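Local coordinates for protein Lip_vut3, C2L (Metagenome, PDB 6NKD) that probably hydrolyses lipid esters such as lysophospholipids as a lipase of the GDSL family, at residues 20-25 against 190-195; 31-34 against 40-43; 55-60 against 115-120; 109-114 against 155-160. One frame throughout, in Å; residues are numbered along the deposited sequence.

Interaction 1: 20-25 against 190-195. With SO4 (sulfate ion), chain C.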
loop_
_atom_site.group_PDB
_atom_site.type_symbol
_atom_site.label_atom_id
_atom_site.label_comp_id
_atom_site.label_asym_id
_atom_site.label_seq_id
_atom_site.Cartn_x
_atom_site.Cartn_y
_atom_site.Cartn_z
ATOM N N LEU A 20 4.939 5.390 -4.410
ATOM C CA LEU A 20 4.577 4.051 -4.850
ATOM C C LEU A 20 4.771 3.912 -6.354
ATOM O O LEU A 20 4.320 4.759 -7.132
ATOM C CB LEU A 20 3.130 3.740 -4.473
ATOM C CG LEU A 20 2.681 2.306 -4.764
ATOM C CD1 LEU A 20 3.377 1.318 -3.832
ATOM C CD2 LEU A 20 1.170 2.181 -4.664
ATOM N N PHE A 21 5.463 2.846 -6.754
ATOM C CA PHE A 21 5.772 2.488 -8.134
ATOM C C PHE A 21 6.744 3.455 -8.799
ATOM O O PHE A 21 7.128 3.224 -9.953
ATOM C CB PHE A 21 4.509 2.370 -9.001
ATOM C CG PHE A 21 3.545 1.332 -8.514
ATOM C CD1 PHE A 21 4.007 0.147 -7.965
ATOM C CD2 PHE A 21 2.179 1.541 -8.589
ATOM C CE1 PHE A 21 3.127 -0.813 -7.510
ATOM C CE2 PHE A 21 1.292 0.584 -8.135
ATOM C CZ PHE A 21 1.767 -0.595 -7.595
ATOM N N GLU A 22 7.156 4.525 -8.122
ATOM C CA GLU A 22 8.184 5.378 -8.696
ATOM C C GLU A 22 9.551 4.713 -8.539
ATOM O O GLU A 22 9.818 4.081 -7.513
ATOM C CB GLU A 22 8.187 6.752 -8.027
ATOM C CG GLU A 22 6.866 7.500 -8.152
ATOM C CD GLU A 22 7.023 8.997 -7.977
ATOM O OE1 GLU A 22 8.100 9.527 -8.324
ATOM O OE2 GLU A 22 6.071 9.647 -7.491
ATOM N N PRO A 23 10.421 4.826 -9.539
ATOM C CA PRO A 23 11.688 4.083 -9.500
ATOM C C PRO A 23 12.590 4.551 -8.367
ATOM O O PRO A 23 12.867 5.744 -8.219
ATOM C CB PRO A 23 12.307 4.369 -10.875
ATOM C CG PRO A 23 11.656 5.628 -11.338
ATOM C CD PRO A 23 10.265 5.596 -10.785
ATOM N N GLY A 24 13.041 3.593 -7.558
ATOM C CA GLY A 24 14.043 3.843 -6.543
ATOM C C GLY A 24 15.429 3.858 -7.154
ATOM O O GLY A 24 15.603 4.049 -8.360
ATOM N N PHE A 25 16.437 3.638 -6.306
ATOM C CA PHE A 25 17.810 3.675 -6.797
ATOM C C PHE A 25 18.198 2.417 -7.561
ATOM O O PHE A 25 19.111 2.476 -8.392
ATOM C CB PHE A 25 18.798 3.913 -5.642
ATOM C CG PHE A 25 19.225 2.659 -4.916
ATOM C CD1 PHE A 25 20.348 1.946 -5.323
ATOM C CD2 PHE A 25 18.525 2.209 -3.808
ATOM C CE1 PHE A 25 20.745 0.797 -4.654
ATOM C CE2 PHE A 25 18.922 1.064 -3.131
ATOM C CZ PHE A 25 20.033 0.359 -3.556
ATOM N N PRO A 190 14.938 8.316 1.636
ATOM C CA PRO A 190 15.309 9.228 0.550
ATOM C C PRO A 190 14.113 9.608 -0.308
ATOM O O PRO A 190 13.071 8.948 -0.315
ATOM C CB PRO A 190 16.330 8.424 -0.265
ATOM C CG PRO A 190 16.745 7.289 0.618
ATOM C CD PRO A 190 15.554 6.992 1.470
ATOM N N SER A 191 14.287 10.700 -1.040
ATOM C CA SER A 191 13.341 11.139 -2.050
ATOM C C SER A 191 13.786 10.617 -3.414
ATOM O O SER A 191 14.804 9.931 -3.544
ATOM C CB SER A 191 13.235 12.663 -2.046
ATOM O OG SER A 191 14.502 13.249 -2.297
ATOM N N SER A 192 13.009 10.948 -4.448
ATOM C CA SER A 192 13.410 10.592 -5.806
ATOM C C SER A 192 14.722 11.269 -6.184
ATOM O O SER A 192 15.547 10.685 -6.897
ATOM C CB SER A 192 12.306 10.961 -6.795
ATOM O OG SER A 192 11.185 10.110 -6.634
ATOM N N ARG A 193 14.933 12.501 -5.714
ATOM C CA ARG A 193 16.228 13.150 -5.895
ATOM C C ARG A 193 17.331 12.361 -5.202
ATOM O O ARG A 193 18.405 12.137 -5.773
ATOM C CB ARG A 193 16.184 14.581 -5.360
ATOM C CG ARG A 193 15.361 15.550 -6.184
ATOM C CD ARG A 193 15.484 16.953 -5.616
ATOM N NE ARG A 193 14.817 17.946 -6.450
ATOM C CZ ARG A 193 13.560 18.337 -6.280
ATOM N NH1 ARG A 193 12.832 17.816 -5.301
ATOM N NH2 ARG A 193 13.030 19.248 -7.084
ATOM N N GLY A 194 17.082 11.930 -3.963
ATOM C CA GLY A 194 18.089 11.175 -3.235
ATOM C C GLY A 194 18.380 9.828 -3.870
ATOM O O GLY A 194 19.535 9.404 -3.946
ATOM N N TYR A 195 17.336 9.138 -4.331
ATOM C CA TYR A 195 17.549 7.871 -5.020
ATOM C C TYR A 195 18.269 8.080 -6.345
ATOM O O TYR A 195 19.105 7.259 -6.741
ATOM C CB TYR A 195 16.218 7.156 -5.242
ATOM C CG TYR A 195 15.690 6.460 -4.010
ATOM C CD1 TYR A 195 16.404 5.430 -3.414
ATOM C CD2 TYR A 195 14.470 6.819 -3.454
ATOM C CE1 TYR A 195 15.925 4.785 -2.291
ATOM C CE2 TYR A 195 13.981 6.179 -2.332
ATOM C CZ TYR A 195 14.713 5.163 -1.754
ATOM O OH TYR A 195 14.230 4.522 -0.637
HETATM S S SO4 C . 11.079 14.104 -4.740
HETATM O O1 SO4 C . 10.838 15.207 -3.813
HETATM O O2 SO4 C . 10.707 12.845 -4.103
HETATM O O3 SO4 C . 12.494 14.069 -5.101
HETATM O O4 SO4 C . 10.271 14.289 -5.942
#
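The ring of Y195 lies between the backbone of G24 and the ring of P190: G24 CA sits 4.0 Å above the plane of the Y195 ring, displaced toward its rim, and P190 CB rests 3.8 Å over the centre of the opposite face. F25 meets the same tyrosine differently. Y195 CD1 comes to the edge of the F25 ring, near its plane, and F25 CB lies 3.6 Å from Y195 CD1. With chi1 at 86°, F25 CG stands between its own N and carbonyl carbon, and the ring leads away from 190-195 to pack on M198 and L202 of helix 192-204. In this SGNH-hydrolase fold, 190-195 directly follows the presumed catalytic H189, and the Y195 side chain lies about 5 Å from that of H189; its hydroxyl is hydrogen-bonded to V16 O. S191 is the N-cap of helix 192-204, its OG accepting a weak bond from G194 N. Outside that cap, a sulfate is held by two backbone amides of the first helical turn, with S192 N 3.0 Å from sulfate O2 and R193 N 3.0 Å from sulfate O3. Nearer the loop, E22 OE1 stops 3.6 Å from S192 OG.

Interaction 2: 31-34 against 40-43. With SO4 (sulfate ion), chain D.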
loop_
_atom_site.group_PDB
_atom_site.type_symbol
_atom_site.label_atom_id
_atom_site.label_comp_id
_atom_site.label_asym_id
_atom_site.label_seq_id
_atom_site.Cartn_x
_atom_site.Cartn_y
_atom_site.Cartn_z
ATOM N N ARG A 31 19.060 1.107 -15.264
ATOM C CA ARG A 31 19.015 1.797 -16.548
ATOM C C ARG A 31 20.384 2.342 -16.932
ATOM O O ARG A 31 20.785 2.263 -18.100
ATOM C CB ARG A 31 17.978 2.920 -16.503
ATOM C CG ARG A 31 17.973 3.809 -17.734
ATOM C CD ARG A 31 16.738 4.692 -17.773
ATOM N NE ARG A 31 15.516 3.907 -17.915
ATOM C CZ ARG A 31 14.305 4.431 -18.074
ATOM N NH1 ARG A 31 14.151 5.748 -18.115
ATOM N NH2 ARG A 31 13.248 3.639 -18.196
ATOM N N LYS A 32 21.119 2.895 -15.965
ATOM C CA LYS A 32 22.453 3.405 -16.255
ATOM C C LYS A 32 23.436 2.274 -16.526
ATOM O O LYS A 32 24.376 2.447 -17.309
ATOM C CB LYS A 32 22.944 4.275 -15.099
ATOM C CG LYS A 32 22.030 5.443 -14.791
ATOM C CD LYS A 32 22.572 6.298 -13.666
ATOM C CE LYS A 32 21.569 7.369 -13.287
ATOM N NZ LYS A 32 22.192 8.716 -13.257
HETATM N N MSE A 33 23.234 1.122 -15.896
HETATM C CA MSE A 33 24.062 -0.052 -16.140
HETATM C C MSE A 33 23.919 -0.503 -17.588
HETATM O O MSE A 33 24.906 -0.839 -18.242
HETATM C CB MSE A 33 23.681 -1.186 -15.189
HETATM C CG MSE A 33 24.600 -2.389 -15.243
HETATM SE SE MSE A 33 23.915 -3.862 -14.169
HETATM C CE MSE A 33 23.673 -2.919 -12.481
ATOM N N GLU A 34 22.675 -0.508 -18.079
ATOM C CA GLU A 34 22.431 -0.830 -19.481
ATOM C C GLU A 34 23.080 0.196 -20.400
ATOM O O GLU A 34 23.632 -0.157 -21.449
ATOM C CB GLU A 34 20.928 -0.901 -19.753
ATOM C CG GLU A 34 20.187 -1.974 -18.979
ATOM C CD GLU A 34 18.701 -1.986 -19.286
ATOM O OE1 GLU A 34 18.219 -1.025 -19.922
ATOM O OE2 GLU A 34 18.017 -2.956 -18.898
ATOM N N GLU A 40 21.108 -5.195 -22.304
ATOM C CA GLU A 40 19.919 -5.265 -21.465
ATOM C C GLU A 40 20.240 -5.967 -20.150
ATOM O O GLU A 40 21.135 -6.812 -20.072
ATOM C CB GLU A 40 18.793 -6.002 -22.195
ATOM C CG GLU A 40 18.405 -5.406 -23.543
ATOM C CD GLU A 40 17.181 -4.509 -23.463
ATOM O OE1 GLU A 40 17.154 -3.603 -22.604
ATOM O OE2 GLU A 40 16.242 -4.720 -24.259
ATOM N N VAL A 41 19.497 -5.608 -19.105
ATOM C CA VAL A 41 19.733 -6.120 -17.761
ATOM C C VAL A 41 18.424 -6.659 -17.201
ATOM O O VAL A 41 17.390 -5.985 -17.267
ATOM C CB VAL A 41 20.313 -5.036 -16.831
ATOM C CG1 VAL A 41 20.267 -5.492 -15.378
ATOM C CG2 VAL A 41 21.740 -4.696 -17.238
ATOM N N SER A 42 18.469 -7.874 -16.660
ATOM C CA SER A 42 17.346 -8.446 -15.932
ATOM C C SER A 42 17.526 -8.173 -14.445
ATOM O O SER A 42 18.623 -8.348 -13.904
ATOM C CB SER A 42 17.237 -9.948 -16.189
ATOM O OG SER A 42 16.155 -10.508 -15.465
ATOM N N LEU A 43 16.451 -7.747 -13.788
ATOM C CA LEU A 43 16.497 -7.311 -12.400
ATOM C C LEU A 43 15.629 -8.213 -11.535
ATOM O O LEU A 43 14.478 -8.498 -11.884
ATOM C CB LEU A 43 16.037 -5.856 -12.269
ATOM C CG LEU A 43 15.802 -5.328 -10.851
ATOM C CD1 LEU A 43 17.072 -5.417 -10.018
ATOM C CD2 LEU A 43 15.275 -3.899 -10.890
HETATM S S SO4 D . 14.713 0.175 -18.430
HETATM O O1 SO4 D . 14.482 -1.266 -18.362
HETATM O O2 SO4 D . 14.936 0.691 -17.083
HETATM O O3 SO4 D . 15.889 0.444 -19.252
HETATM O O4 SO4 D . 13.549 0.831 -19.017
#
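E34 and V41 make the dense part of this contact. The extended side chain of E34 lays its CG 3.6 Å from V41 CG2, while the carboxylate reaches on to the start of the strand, where V41 N donates to E34 OE2 over 3.0 Å. The amide comes from the anti side of the carboxylate, 34° out of its plane. M33 completes the apolar patch: its CG stands anti to the backbone N (chi1 -173°), which sends the selenium to within 3.9 Å of V41 CG2, the two side chains meeting at about a right angle. The topology is a right-handed beta-alpha-beta crossover, as expected of parallel strands, in which helix 25-37 lies on the path from strand 3-9 to its neighbour 41-47; this contact fastens the end of that helix to the first residues of the returning strand. On the looser side, E40 OE1 comes within 3.9 Å of E34 OE2, a like-charge approach with the carboxylate planes 70° apart; K30 NZ, in a salt bridge with E34 OE2, probably offsets it. A glutamine in place of E34 would probably leave K30 without its charged mate even if an acceptor for V41 N remained. Beyond lies a sulfate, met at the edge of the R31 guanidinium: R31 NH2 bonds sulfate O4 at 2.9 Å and R31 NE reaches sulfate O2 weakly. Q68 of the second subunit also binds this ion, and E67 of that subunit forms a salt bridge with R31.

Interaction 3: 55-60 against 115-120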
loop_
_atom_site.group_PDB
_atom_site.type_symbol
_atom_site.label_atom_id
_atom_site.label_comp_id
_atom_site.label_asym_id
_atom_site.label_seq_id
_atom_site.Cartn_x
_atom_site.Cartn_y
_atom_site.Cartn_z
ATOM N N GLU A 55 18.899 -11.166 8.892
ATOM C CA GLU A 55 17.936 -11.840 8.029
ATOM C C GLU A 55 18.436 -11.901 6.592
ATOM O O GLU A 55 18.310 -12.936 5.929
ATOM C CB GLU A 55 16.587 -11.127 8.095
ATOM C CG GLU A 55 15.957 -11.126 9.474
ATOM C CD GLU A 55 14.964 -10.000 9.654
ATOM O OE1 GLU A 55 15.108 -8.972 8.960
ATOM O OE2 GLU A 55 14.040 -10.138 10.481
ATOM N N ILE A 56 19.011 -10.801 6.098
ATOM C CA ILE A 56 19.541 -10.771 4.738
ATOM C C ILE A 56 20.608 -11.844 4.559
ATOM O O ILE A 56 20.715 -12.466 3.494
ATOM C CB ILE A 56 20.082 -9.367 4.412
ATOM C CG1 ILE A 56 18.975 -8.322 4.569
ATOM C CG2 ILE A 56 20.662 -9.323 3.007
ATOM C CD1 ILE A 56 19.433 -6.901 4.322
ATOM N N LEU A 57 21.409 -12.083 5.599
ATOM C CA LEU A 57 22.389 -13.163 5.544
ATOM C C LEU A 57 21.705 -14.526 5.534
ATOM O O LEU A 57 22.141 -15.441 4.826
ATOM C CB LEU A 57 23.355 -13.048 6.722
ATOM C CG LEU A 57 24.285 -14.231 7.001
ATOM C CD1 LEU A 57 25.129 -14.563 5.782
ATOM C CD2 LEU A 57 25.168 -13.935 8.202
ATOM N N ALA A 58 20.627 -14.676 6.305
ATOM C CA ALA A 58 19.906 -15.943 6.338
ATOM C C ALA A 58 19.139 -16.209 5.050
ATOM O O ALA A 58 18.774 -17.360 4.789
ATOM C CB ALA A 58 18.951 -15.974 7.531
HETATM N N MSE A 59 18.885 -15.181 4.245
HETATM C CA MSE A 59 18.192 -15.360 2.975
HETATM C C MSE A 59 19.056 -16.111 1.974
HETATM O O MSE A 59 18.545 -16.846 1.130
HETATM C CB MSE A 59 17.794 -14.012 2.373
HETATM C CG MSE A 59 16.860 -13.177 3.216
HETATM SE SE MSE A 59 16.398 -11.545 2.266
HETATM C CE MSE A 59 18.064 -11.288 1.284
ATOM N N LEU A 60 20.372 -15.916 2.071
ATOM C CA LEU A 60 21.290 -16.485 1.093
ATOM C C LEU A 60 21.284 -18.008 1.088
ATOM O O LEU A 60 21.822 -18.606 0.151
ATOM C CB LEU A 60 22.707 -15.967 1.344
ATOM C CG LEU A 60 22.885 -14.453 1.206
ATOM C CD1 LEU A 60 24.360 -14.080 1.209
ATOM C CD2 LEU A 60 22.199 -13.939 -0.053
ATOM N N LEU A 115 28.997 -11.569 2.542
ATOM C CA LEU A 115 30.058 -11.515 1.542
ATOM C C LEU A 115 30.739 -12.869 1.401
ATOM O O LEU A 115 30.977 -13.341 0.282
ATOM C CB LEU A 115 31.082 -10.439 1.907
ATOM C CG LEU A 115 31.084 -9.163 1.062
ATOM C CD1 LEU A 115 29.858 -8.313 1.351
ATOM C CD2 LEU A 115 32.361 -8.367 1.285
ATOM N N GLU A 116 31.049 -13.511 2.529
ATOM C CA GLU A 116 31.684 -14.824 2.494
ATOM C C GLU A 116 30.768 -15.876 1.886
ATOM O O GLU A 116 31.249 -16.833 1.267
ATOM C CB GLU A 116 32.111 -15.229 3.907
ATOM C CG GLU A 116 32.692 -16.632 4.024
ATOM C CD GLU A 116 33.949 -16.823 3.195
ATOM O OE1 GLU A 116 34.664 -15.829 2.947
ATOM O OE2 GLU A 116 34.222 -17.972 2.787
ATOM N N LYS A 117 29.452 -15.721 2.038
ATOM C CA LYS A 117 28.536 -16.697 1.463
ATOM C C LYS A 117 28.368 -16.505 -0.038
ATOM O O LYS A 117 28.177 -17.486 -0.763
ATOM C CB LYS A 117 27.178 -16.626 2.164
ATOM C CG LYS A 117 26.277 -17.818 1.877
ATOM C CD LYS A 117 25.268 -18.029 2.991
ATOM C CE LYS A 117 24.534 -19.351 2.830
ATOM N NZ LYS A 117 23.689 -19.655 4.017
ATOM N N ILE A 118 28.452 -15.261 -0.521
ATOM C CA ILE A 118 28.298 -15.002 -1.951
ATOM C C ILE A 118 29.380 -15.721 -2.747
ATOM O O ILE A 118 29.110 -16.303 -3.805
ATOM C CB ILE A 118 28.299 -13.486 -2.222
ATOM C CG1 ILE A 118 26.972 -12.864 -1.781
ATOM C CG2 ILE A 118 28.558 -13.197 -3.692
ATOM C CD1 ILE A 118 26.908 -11.362 -1.965
ATOM N N ARG A 119 30.620 -15.705 -2.248
ATOM C CA ARG A 119 31.684 -16.437 -2.928
ATOM C C ARG A 119 31.563 -17.939 -2.702
ATOM O O ARG A 119 31.967 -18.726 -3.567
ATOM C CB ARG A 119 33.053 -15.928 -2.476
ATOM C CG ARG A 119 33.205 -15.768 -0.978
ATOM C CD ARG A 119 33.850 -14.431 -0.651
ATOM N NE ARG A 119 33.121 -13.328 -1.272
ATOM C CZ ARG A 119 33.439 -12.045 -1.133
ATOM N NH1 ARG A 119 34.477 -11.691 -0.388
ATOM N NH2 ARG A 119 32.714 -11.115 -1.740
ATOM N N GLU A 120 31.013 -18.356 -1.559
ATOM C CA GLU A 120 30.719 -19.772 -1.363
ATOM C C GLU A 120 29.616 -20.246 -2.300
ATOM O O GLU A 120 29.601 -21.417 -2.696
ATOM C CB GLU A 120 30.324 -20.040 0.089
ATOM C CG GLU A 120 31.491 -20.095 1.058
ATOM C CD GLU A 120 31.056 -20.451 2.467
ATOM O OE1 GLU A 120 29.835 -20.577 2.699
ATOM O OE2 GLU A 120 31.934 -20.607 3.342
#
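K117 lies along L60, the two side chains lying alongside and running in opposite senses. K117 CB is 3.9 Å from L60 CD1, and CG, set anti to the backbone N (chi1 -166°), turns the chain toward 55-60. K117 CG then passes L60 CB at 4.1 Å, and K117 CD makes the nearest approach, 3.7 Å from the same L60 CB; the tip of L57, CD1, touches K117 CD more loosely at 4.5 Å. Further out, the chain stays extended, bringing K117 CE to 3.9 Å from L60 O, and NZ ends in a weak hydrogen bond to N61 OD1. The lysine thus spends its methylenes on a leucine and its charge on the polar residue just after it. Cut back to an alanine, the side chain would probably leave the flank of L60 uncovered and N61 OD1 without its lysine partner. Deeper in, L60 CD1 faces I118 CG1 at 4.2 Å, an oblique crossing that gives the contact its buried, wholly apolar side. This is plain packing between the end of helix 53-59 and the long helix 98-122, away from the annotated sites. M114, one turn earlier on 98-122, also packs on I56, L57 and L60. On the flank of that helix turned from 55-60, L115 and R119 touch I166 of strand 166-169, whereas A58 and M59 meet F100 of the fourth subunit.

Interaction 4: 109-114 against 155-160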
loop_
_atom_site.group_PDB
_atom_site.type_symbol
_atom_site.label_atom_id
_atom_site.label_comp_id
_atom_site.label_asym_id
_atom_site.label_seq_id
_atom_site.Cartn_x
_atom_site.Cartn_y
_atom_site.Cartn_z
ATOM N N LYS A 109 29.548 -7.507 11.042
ATOM C CA LYS A 109 29.754 -8.951 11.043
ATOM C C LYS A 109 28.863 -9.638 10.015
ATOM O O LYS A 109 29.307 -10.557 9.316
ATOM C CB LYS A 109 29.494 -9.504 12.444
ATOM C CG LYS A 109 29.234 -10.999 12.503
ATOM C CD LYS A 109 28.696 -11.392 13.872
ATOM C CE LYS A 109 27.464 -10.567 14.231
ATOM N NZ LYS A 109 26.980 -10.828 15.616
ATOM N N ASN A 110 27.603 -9.206 9.905
ATOM C CA ASN A 110 26.694 -9.816 8.939
ATOM C C ASN A 110 27.087 -9.467 7.509
ATOM O O ASN A 110 26.971 -10.306 6.608
ATOM C CB ASN A 110 25.256 -9.380 9.220
ATOM C CG ASN A 110 24.761 -9.843 10.575
ATOM O OD1 ASN A 110 25.228 -10.848 11.109
ATOM N ND2 ASN A 110 23.807 -9.110 11.138
ATOM N N TYR A 111 27.539 -8.231 7.279
ATOM C CA TYR A 111 28.032 -7.856 5.957
ATOM C C TYR A 111 29.196 -8.745 5.539
ATOM O O TYR A 111 29.236 -9.247 4.409
ATOM C CB TYR A 111 28.449 -6.384 5.947
ATOM C CG TYR A 111 27.332 -5.420 5.615
ATOM C CD1 TYR A 111 26.879 -5.278 4.309
ATOM C CD2 TYR A 111 26.743 -4.640 6.600
ATOM C CE1 TYR A 111 25.863 -4.395 3.998
ATOM C CE2 TYR A 111 25.726 -3.754 6.298
ATOM C CZ TYR A 111 25.290 -3.635 4.997
ATOM O OH TYR A 111 24.279 -2.753 4.691
ATOM N N SER A 112 30.156 -8.953 6.443
ATOM C CA SER A 112 31.249 -9.877 6.160
ATOM C C SER A 112 30.741 -11.302 5.998
ATOM O O SER A 112 31.331 -12.092 5.251
ATOM C CB SER A 112 32.296 -9.807 7.272
ATOM O OG SER A 112 33.291 -10.804 7.104
ATOM N N GLY A 113 29.650 -11.648 6.681
ATOM C CA GLY A 113 29.115 -12.996 6.568
ATOM C C GLY A 113 28.458 -13.248 5.225
ATOM O O GLY A 113 28.691 -14.279 4.589
HETATM N N MSE A 114 27.628 -12.312 4.774
HETATM C CA MSE A 114 26.943 -12.468 3.497
HETATM C C MSE A 114 27.927 -12.342 2.339
HETATM O O MSE A 114 27.728 -12.941 1.283
HETATM C CB MSE A 114 25.805 -11.448 3.360
HETATM C CG MSE A 114 26.235 -9.995 3.434
HETATM SE SE MSE A 114 24.713 -8.784 3.609
HETATM C CE MSE A 114 23.987 -9.450 5.289
ATOM N N ARG A 155 33.665 3.909 8.358
ATOM C CA ARG A 155 35.094 3.635 8.238
ATOM C C ARG A 155 35.404 2.175 8.540
ATOM O O ARG A 155 36.319 1.600 7.939
ATOM C CB ARG A 155 35.899 4.564 9.151
ATOM C CG ARG A 155 35.621 4.410 10.639
ATOM C CD ARG A 155 36.503 5.337 11.467
ATOM N NE ARG A 155 36.224 5.225 12.897
ATOM C CZ ARG A 155 36.890 4.432 13.730
ATOM N NH1 ARG A 155 37.884 3.676 13.283
ATOM N NH2 ARG A 155 36.564 4.396 15.016
ATOM N N HIS A 156 34.652 1.557 9.455
ATOM C CA HIS A 156 34.782 0.125 9.681
ATOM C C HIS A 156 34.183 -0.687 8.542
ATOM O O HIS A 156 34.582 -1.838 8.338
ATOM C CB HIS A 156 34.118 -0.263 11.005
ATOM C CG HIS A 156 34.833 0.251 12.217
ATOM N ND1 HIS A 156 34.184 0.526 13.402
ATOM C CD2 HIS A 156 36.141 0.530 12.432
ATOM C CE1 HIS A 156 35.061 0.957 14.293
ATOM N NE2 HIS A 156 36.255 0.968 13.729
ATOM N N LEU A 157 33.240 -0.111 7.795
ATOM C CA LEU A 157 32.654 -0.813 6.659
ATOM C C LEU A 157 33.572 -0.789 5.445
ATOM O O LEU A 157 33.537 -1.715 4.629
ATOM C CB LEU A 157 31.296 -0.201 6.307
ATOM C CG LEU A 157 30.440 -0.946 5.282
ATOM C CD1 LEU A 157 29.977 -2.286 5.834
ATOM C CD2 LEU A 157 29.250 -0.103 4.850
ATOM N N LYS A 158 34.400 0.251 5.314
ATOM C CA LYS A 158 35.332 0.338 4.198
ATOM C C LYS A 158 36.419 -0.728 4.263
ATOM O O LYS A 158 37.114 -0.941 3.264
ATOM C CB LYS A 158 35.966 1.731 4.153
ATOM C CG LYS A 158 36.541 2.116 2.795
ATOM C CD LYS A 158 37.289 3.439 2.856
ATOM C CE LYS A 158 37.925 3.776 1.515
ATOM N NZ LYS A 158 38.801 4.979 1.600
ATOM N N GLN A 159 36.577 -1.400 5.408
ATOM C CA GLN A 159 37.542 -2.490 5.502
ATOM C C GLN A 159 37.189 -3.632 4.560
ATOM O O GLN A 159 38.073 -4.384 4.135
ATOM C CB GLN A 159 37.612 -3.002 6.943
ATOM C CG GLN A 159 37.935 -1.938 7.980
ATOM C CD GLN A 159 39.422 -1.676 8.109
ATOM O OE1 GLN A 159 39.888 -0.557 7.890
ATOM N NE2 GLN A 159 40.177 -2.706 8.476
ATOM N N LEU A 160 35.908 -3.775 4.219
ATOM C CA LEU A 160 35.439 -4.876 3.387
ATOM C C LEU A 160 35.682 -4.653 1.901
ATOM O O LEU A 160 35.431 -5.568 1.109
ATOM C CB LEU A 160 33.942 -5.116 3.621
ATOM C CG LEU A 160 33.461 -5.699 4.956
ATOM C CD1 LEU A 160 33.508 -4.672 6.079
ATOM C CD2 LEU A 160 32.056 -6.264 4.812
#
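This is apolar helix-to-helix packing, in which the end of helix 144-157 and the short 3-10 segment after it rest two leucines against the middle of the long helix 98-122. L157 supplies the first. A chi1 of -171° turns L157 CG away from its own N and brings CD1 over one face of the Y111 ring, 4.0 Å above the plane and displaced toward the rim. L157 CD1 is 4.1 Å from Y111 CD2, so a single methyl, and not the whole branched end, covers that part of the ring. L160 supplies the second, from the 3-10 turn whose backbone bond runs from L160 N to L157 O. L160 CD2 takes a place beside the start of the tyrosine side chain, 3.8 Å from Y111 CB, and presses against the helix backbone itself, 3.7 Å from S112 N. It reaches S112 CB only at 4.3 Å, where the contact runs out toward solvent. The leucines therefore divide the tyrosine between them, one over the ring and one at its root. The far end of Y111 is occupied too, its hydroxyl making a weak hydrogen bond to G79 O, just before C80, whose disulfide to C107 ties that loop to the same helix 98-122. Around the pair, L160 also packs on Q108 and L115 of helix 98-122, while Y111 leans on I77 of strand 74-77 and on T53 of helix 53-59.

Overall arrangement
From the N terminus, the loop 20-25 is the first segment met, and interaction 1 holds it to the start of helix 192-204, closing a span of 164 residues in which the other three contacts nest. Interaction 2 closes the shortest loop, joining helix 25-37 to strand 41-47, outermost within this chain, and finishes before interaction 3 opens at 55-60. Interactions 3 and 4 cross along the chain, their segments alternating, and both use helix 98-122: one binds it to helix 53-59, the other to helix 144-157. They touch where L57 CD1 lies 3.5 Å from M114 N. Interaction 1 lies across the chain's centre from both, about 26 Å from each between centres.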